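Long-range contact in CIR protein (Plasmodium chabaudi chabaudi, PDB 6ZYV), which is of unknown function but belongs to the PIR variant antigen family of malaria parasites, whose members are associated with infected red blood cells: residues Q81-L93 against N135-M147. The protein carries 5 engineered substitutions. Numbering follows the deposited sequence.
Sequences QNEKDQYAGYAIL and NYKGIVDKKIDLM
Where Ala88 and Gly89 meet Ile139 and Lys143, helices 81-93 and 135-147 run in the same general direction, crossing at -42° with their axes 9.4 Å apart at the closest point. Three side chains interlock as knobs into holes. Ile139 fits among Gln81, Lys84, Asp85 and Ala88, its CG2 lying 3.7 Å from Ala88 CB. One turn on, Lys143 lies over Gly89, CD 3.8 Å from Gly89 CA; the absence of a side chain there leaves room for the ammonium end to pass. A bend at chi2 carries the lysine chain across helix 81-93, leaning toward its N-terminal end, and NZ forms a salt bridge with Asp85 OD1 at 3.1 Å, approaching from above the carboxylate plane. Ile92 is the reciprocal knob, set among Val140, Lys143, Ile144 and Met147: its CD1 packs 3.7 Å from Lys143 CB, while CG2 touches Met147 CG. Beyond it the thioether sulfur of Met147 rests against Leu93, SD to CD1 4.0 Å. At the other end Gln81 NE2 donates to Asn135 OD1 (2.9 Å), the acceptor lying almost in the glutamine amide plane although the two amides are turned 39° apart. Tyr136 brings its hydroxyl beside Ala88 CB because chi1 (-166°) swings the ring away from its own backbone N, and a water in the plane of the ring, at its edge, links that OH to Lys84 O. The pair belongs to an all-helical ectodomain: helix 55-71 packs on Ala91 and Tyr136 through Leu67, helix 110-118 meets Val140 and Ile144 through Tyr114, and helix 8-20 contacts Tyr87 and Tyr90.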
loop_
_atom_site.group_PDB
_atom_site.type_symbol
_atom_site.label_atom_id
_atom_site.label_comp_id
_atom_site.label_asym_id
_atom_site.label_seq_id
_atom_site.Cartn_x
_atom_site.Cartn_y
_atom_site.Cartn_z
ATOM N N GLN A 81 -11.844 1.533 -13.820
ATOM C CA GLN A 81 -10.858 0.458 -14.006
ATOM C C GLN A 81 -9.471 0.886 -13.512
ATOM O O GLN A 81 -8.800 0.116 -12.839
ATOM C CB GLN A 81 -10.769 0.039 -15.472
ATOM C CG GLN A 81 -10.091 -1.309 -15.630
ATOM C CD GLN A 81 -11.068 -2.452 -15.453
ATOM O OE1 GLN A 81 -11.794 -2.549 -14.446
ATOM N NE2 GLN A 81 -11.090 -3.352 -16.426
ATOM N N ASN A 82 -9.096 2.131 -13.785
ATOM C CA ASN A 82 -7.833 2.714 -13.366
ATOM C C ASN A 82 -7.726 2.819 -11.838
ATOM O O ASN A 82 -6.656 2.549 -11.286
ATOM C CB ASN A 82 -7.622 4.072 -14.055
ATOM C CG ASN A 82 -6.363 4.798 -13.628
ATOM O OD1 ASN A 82 -5.222 4.293 -13.761
ATOM N ND2 ASN A 82 -6.544 6.006 -13.082
ATOM N N GLU A 83 -8.834 3.194 -11.150
ATOM C CA GLU A 83 -8.859 3.304 -9.696
ATOM C C GLU A 83 -8.780 1.912 -9.093
ATOM O O GLU A 83 -7.974 1.699 -8.217
ATOM C CB GLU A 83 -10.126 4.044 -9.194
ATOM C CG GLU A 83 -10.058 5.555 -9.346
ATOM C CD GLU A 83 -11.396 6.265 -9.213
ATOM O OE1 GLU A 83 -11.463 7.287 -8.489
ATOM O OE2 GLU A 83 -12.383 5.794 -9.822
ATOM N N LYS A 84 -9.562 0.949 -9.577
ATOM C CA LYS A 84 -9.518 -0.427 -9.064
ATOM C C LYS A 84 -8.087 -1.003 -9.143
ATOM O O LYS A 84 -7.599 -1.580 -8.167
ATOM C CB LYS A 84 -10.463 -1.335 -9.867
ATOM C CG LYS A 84 -11.891 -1.237 -9.443
ATOM C CD LYS A 84 -12.807 -1.643 -10.582
ATOM C CE LYS A 84 -14.264 -1.608 -10.201
ATOM N NZ LYS A 84 -15.123 -1.898 -11.381
ATOM N N ASP A 85 -7.416 -0.764 -10.295
ATOM C CA ASP A 85 -6.062 -1.233 -10.556
ATOM C C ASP A 85 -5.065 -0.574 -9.584
ATOM O O ASP A 85 -4.260 -1.257 -8.963
ATOM C CB ASP A 85 -5.687 -0.950 -12.027
ATOM C CG ASP A 85 -4.291 -1.401 -12.390
ATOM O OD1 ASP A 85 -3.334 -0.611 -12.184
ATOM O OD2 ASP A 85 -4.143 -2.546 -12.872
ATOM N N GLN A 86 -5.154 0.747 -9.426
ATOM C CA GLN A 86 -4.292 1.488 -8.526
ATOM C C GLN A 86 -4.469 1.022 -7.063
ATOM O O GLN A 86 -3.471 0.785 -6.390
ATOM C CB GLN A 86 -4.610 2.986 -8.658
ATOM C CG GLN A 86 -3.512 3.896 -8.165
ATOM C CD GLN A 86 -3.930 5.364 -8.113
ATOM O OE1 GLN A 86 -5.103 5.716 -7.952
ATOM N NE2 GLN A 86 -2.965 6.265 -8.214
ATOM N N TYR A 87 -5.717 0.849 -6.591
ATOM C CA TYR A 87 -5.976 0.451 -5.218
ATOM C C TYR A 87 -5.598 -0.975 -4.953
ATOM O O TYR A 87 -5.075 -1.263 -3.873
ATOM C CB TYR A 87 -7.433 0.759 -4.804
ATOM C CG TYR A 87 -7.666 2.253 -4.794
ATOM C CD1 TYR A 87 -6.725 3.116 -4.248
ATOM C CD2 TYR A 87 -8.791 2.811 -5.389
ATOM C CE1 TYR A 87 -6.883 4.496 -4.318
ATOM C CE2 TYR A 87 -8.962 4.192 -5.459
ATOM C CZ TYR A 87 -8.007 5.027 -4.914
ATOM O OH TYR A 87 -8.173 6.384 -4.941
ATOM N N ALA A 88 -5.801 -1.869 -5.931
ATOM C CA ALA A 88 -5.367 -3.264 -5.766
ATOM C C ALA A 88 -3.833 -3.314 -5.636
ATOM O O ALA A 88 -3.304 -4.045 -4.807
ATOM C CB ALA A 88 -5.815 -4.107 -6.947
ATOM N N GLY A 89 -3.146 -2.478 -6.398
ATOM C CA GLY A 89 -1.703 -2.383 -6.351
ATOM C C GLY A 89 -1.173 -1.910 -5.019
ATOM O O GLY A 89 -0.177 -2.464 -4.553
ATOM N N TYR A 90 -1.822 -0.896 -4.384
ATOM C CA TYR A 90 -1.395 -0.403 -3.064
ATOM C C TYR A 90 -1.587 -1.457 -2.001
ATOM O O TYR A 90 -0.693 -1.644 -1.181
ATOM C CB TYR A 90 -2.175 0.846 -2.631
ATOM C CG TYR A 90 -1.895 2.078 -3.441
ATOM C CD1 TYR A 90 -0.597 2.463 -3.723
ATOM C CD2 TYR A 90 -2.926 2.915 -3.847
ATOM C CE1 TYR A 90 -0.336 3.611 -4.447
ATOM C CE2 TYR A 90 -2.680 4.053 -4.581
ATOM C CZ TYR A 90 -1.384 4.397 -4.884
ATOM O OH TYR A 90 -1.228 5.572 -5.559
ATOM N N ALA A 91 -2.740 -2.137 -2.004
ATOM C CA ALA A 91 -3.093 -3.157 -1.025
ATOM C C ALA A 91 -2.190 -4.373 -1.160
ATOM O O ALA A 91 -1.736 -4.909 -0.158
ATOM C CB ALA A 91 -4.560 -3.561 -1.195
ATOM N N ILE A 92 -1.896 -4.790 -2.399
ATOM C CA ILE A 92 -1.027 -5.940 -2.651
ATOM C C ILE A 92 0.448 -5.613 -2.368
ATOM O O ILE A 92 1.194 -6.493 -1.944
ATOM C CB ILE A 92 -1.301 -6.509 -4.059
ATOM C CG1 ILE A 92 -2.711 -7.163 -4.053
ATOM C CG2 ILE A 92 -0.224 -7.515 -4.522
ATOM C CD1 ILE A 92 -3.269 -7.480 -5.398
ATOM N N LEU A 93 0.841 -4.345 -2.476
ATOM C CA LEU A 93 2.179 -3.892 -2.099
ATOM C C LEU A 93 2.297 -3.995 -0.575
ATOM O O LEU A 93 3.299 -4.498 -0.077
ATOM C CB LEU A 93 2.417 -2.432 -2.560
ATOM C CG LEU A 93 3.753 -1.816 -2.143
ATOM C CD1 LEU A 93 4.933 -2.618 -2.752
ATOM C CD2 LEU A 93 3.812 -0.303 -2.525
ATOM N N ASN A 135 -12.524 -9.578 -14.412
ATOM C CA ASN A 135 -11.622 -8.463 -14.713
ATOM C C ASN A 135 -10.788 -8.092 -13.471
ATOM O O ASN A 135 -9.617 -7.751 -13.598
ATOM C CB ASN A 135 -12.403 -7.250 -15.207
ATOM C CG ASN A 135 -12.320 -7.031 -16.703
ATOM O OD1 ASN A 135 -12.198 -5.895 -17.178
ATOM N ND2 ASN A 135 -12.393 -8.104 -17.490
ATOM N N TYR A 136 -11.389 -8.190 -12.276
ATOM C CA TYR A 136 -10.718 -7.866 -11.034
ATOM C C TYR A 136 -9.688 -8.910 -10.666
ATOM O O TYR A 136 -8.599 -8.572 -10.209
ATOM C CB TYR A 136 -11.716 -7.683 -9.879
ATOM C CG TYR A 136 -11.052 -7.016 -8.691
ATOM C CD1 TYR A 136 -10.652 -5.689 -8.750
ATOM C CD2 TYR A 136 -10.730 -7.742 -7.547
ATOM C CE1 TYR A 136 -10.012 -5.080 -7.682
ATOM C CE2 TYR A 136 -10.109 -7.138 -6.461
ATOM C CZ TYR A 136 -9.739 -5.809 -6.539
ATOM O OH TYR A 136 -9.103 -5.196 -5.494
ATOM N N LYS A 137 -10.027 -10.186 -10.883
ATOM C CA LYS A 137 -9.102 -11.280 -10.616
ATOM C C LYS A 137 -7.824 -11.128 -11.494
ATOM O O LYS A 137 -6.731 -11.329 -10.991
ATOM C CB LYS A 137 -9.784 -12.647 -10.836
ATOM C CG LYS A 137 -8.900 -13.848 -10.486
ATOM C CD LYS A 137 -8.333 -13.803 -9.051
ATOM C CE LYS A 137 -7.269 -14.861 -8.826
ATOM N NZ LYS A 137 -6.576 -14.697 -7.519
ATOM N N GLY A 138 -7.986 -10.653 -12.723
ATOM C CA GLY A 138 -6.877 -10.402 -13.630
ATOM C C GLY A 138 -5.981 -9.301 -13.108
ATOM O O GLY A 138 -4.762 -9.411 -13.203
ATOM N N ILE A 139 -6.578 -8.237 -12.551
ATOM C CA ILE A 139 -5.855 -7.125 -11.937
ATOM C C ILE A 139 -5.045 -7.654 -10.745
ATOM O O ILE A 139 -3.857 -7.380 -10.652
ATOM C CB ILE A 139 -6.844 -6.000 -11.508
ATOM C CG1 ILE A 139 -7.412 -5.271 -12.741
ATOM C CG2 ILE A 139 -6.186 -5.008 -10.544
ATOM C CD1 ILE A 139 -8.507 -4.202 -12.412
ATOM N N VAL A 140 -5.692 -8.410 -9.840
ATOM C CA VAL A 140 -5.038 -8.980 -8.668
ATOM C C VAL A 140 -3.876 -9.891 -9.069
ATOM O O VAL A 140 -2.774 -9.768 -8.506
ATOM C CB VAL A 140 -6.051 -9.730 -7.778
ATOM C CG1 VAL A 140 -5.340 -10.556 -6.712
ATOM C CG2 VAL A 140 -7.023 -8.765 -7.154
ATOM N N ASP A 141 -4.114 -10.778 -10.047
ATOM C CA ASP A 141 -3.082 -11.684 -10.535
ATOM C C ASP A 141 -1.880 -10.939 -11.121
ATOM O O ASP A 141 -0.748 -11.373 -10.911
ATOM C CB ASP A 141 -3.647 -12.647 -11.585
ATOM C CG ASP A 141 -4.378 -13.824 -11.000
ATOM O OD1 ASP A 141 -4.091 -14.180 -9.816
ATOM O OD2 ASP A 141 -5.244 -14.403 -11.718
ATOM N N LYS A 142 -2.131 -9.835 -11.863
ATOM C CA LYS A 142 -1.069 -9.049 -12.452
ATOM C C LYS A 142 -0.263 -8.389 -11.355
ATOM O O LYS A 142 0.949 -8.394 -11.439
ATOM C CB LYS A 142 -1.628 -7.965 -13.389
ATOM C CG LYS A 142 -0.906 -7.874 -14.740
ATOM C CD LYS A 142 0.629 -7.738 -14.739
ATOM C CE LYS A 142 1.156 -8.363 -16.016
ATOM N NZ LYS A 142 2.645 -8.340 -16.196
ATOM N N LYS A 143 -0.924 -7.848 -10.316
ATOM C CA LYS A 143 -0.237 -7.201 -9.207
ATOM C C LYS A 143 0.608 -8.204 -8.433
ATOM O O LYS A 143 1.741 -7.885 -8.095
ATOM C CB LYS A 143 -1.212 -6.417 -8.300
ATOM C CG LYS A 143 -1.996 -5.318 -9.012
ATOM C CD LYS A 143 -1.098 -4.230 -9.629
ATOM C CE LYS A 143 -1.868 -3.129 -10.358
ATOM N NZ LYS A 143 -0.988 -1.963 -10.759
ATOM N N ILE A 144 0.097 -9.439 -8.223
ATOM C CA ILE A 144 0.856 -10.499 -7.539
ATOM C C ILE A 144 2.092 -10.888 -8.372
ATOM O O ILE A 144 3.197 -11.007 -7.836
ATOM C CB ILE A 144 -0.058 -11.719 -7.214
ATOM C CG1 ILE A 144 -1.000 -11.394 -6.077
ATOM C CG2 ILE A 144 0.745 -13.001 -6.927
ATOM C CD1 ILE A 144 -2.132 -12.413 -5.927
ATOM N N ASP A 145 1.913 -11.008 -9.680
ATOM C CA ASP A 145 3.002 -11.342 -10.588
ATOM C C ASP A 145 4.056 -10.231 -10.617
ATOM O O ASP A 145 5.249 -10.520 -10.638
ATOM C CB ASP A 145 2.462 -11.637 -11.985
ATOM C CG ASP A 145 3.465 -12.331 -12.880
ATOM O OD1 ASP A 145 4.154 -13.263 -12.391
ATOM O OD2 ASP A 145 3.574 -11.943 -14.072
ATOM N N LEU A 146 3.620 -8.966 -10.545
ATOM C CA LEU A 146 4.504 -7.826 -10.479
ATOM C C LEU A 146 5.316 -7.849 -9.189
ATOM O O LEU A 146 6.491 -7.531 -9.241
ATOM C CB LEU A 146 3.725 -6.522 -10.572
ATOM C CG LEU A 146 3.371 -6.093 -11.975
ATOM C CD1 LEU A 146 2.398 -4.932 -11.938
ATOM C CD2 LEU A 146 4.652 -5.808 -12.825
ATOM N N MET A 147 4.718 -8.234 -8.058
ATOM C CA MET A 147 5.462 -8.326 -6.798
ATOM C C MET A 147 6.541 -9.386 -6.877
ATOM O O MET A 147 7.640 -9.162 -6.376
ATOM C CB MET A 147 4.536 -8.542 -5.582
ATOM C CG MET A 147 3.473 -7.452 -5.420
ATOM S SD MET A 147 4.083 -5.823 -4.952
ATOM C CE MET A 147 4.161 -4.999 -6.531
HETATM O O HOH W 1 -9.123 -2.319 -5.840
#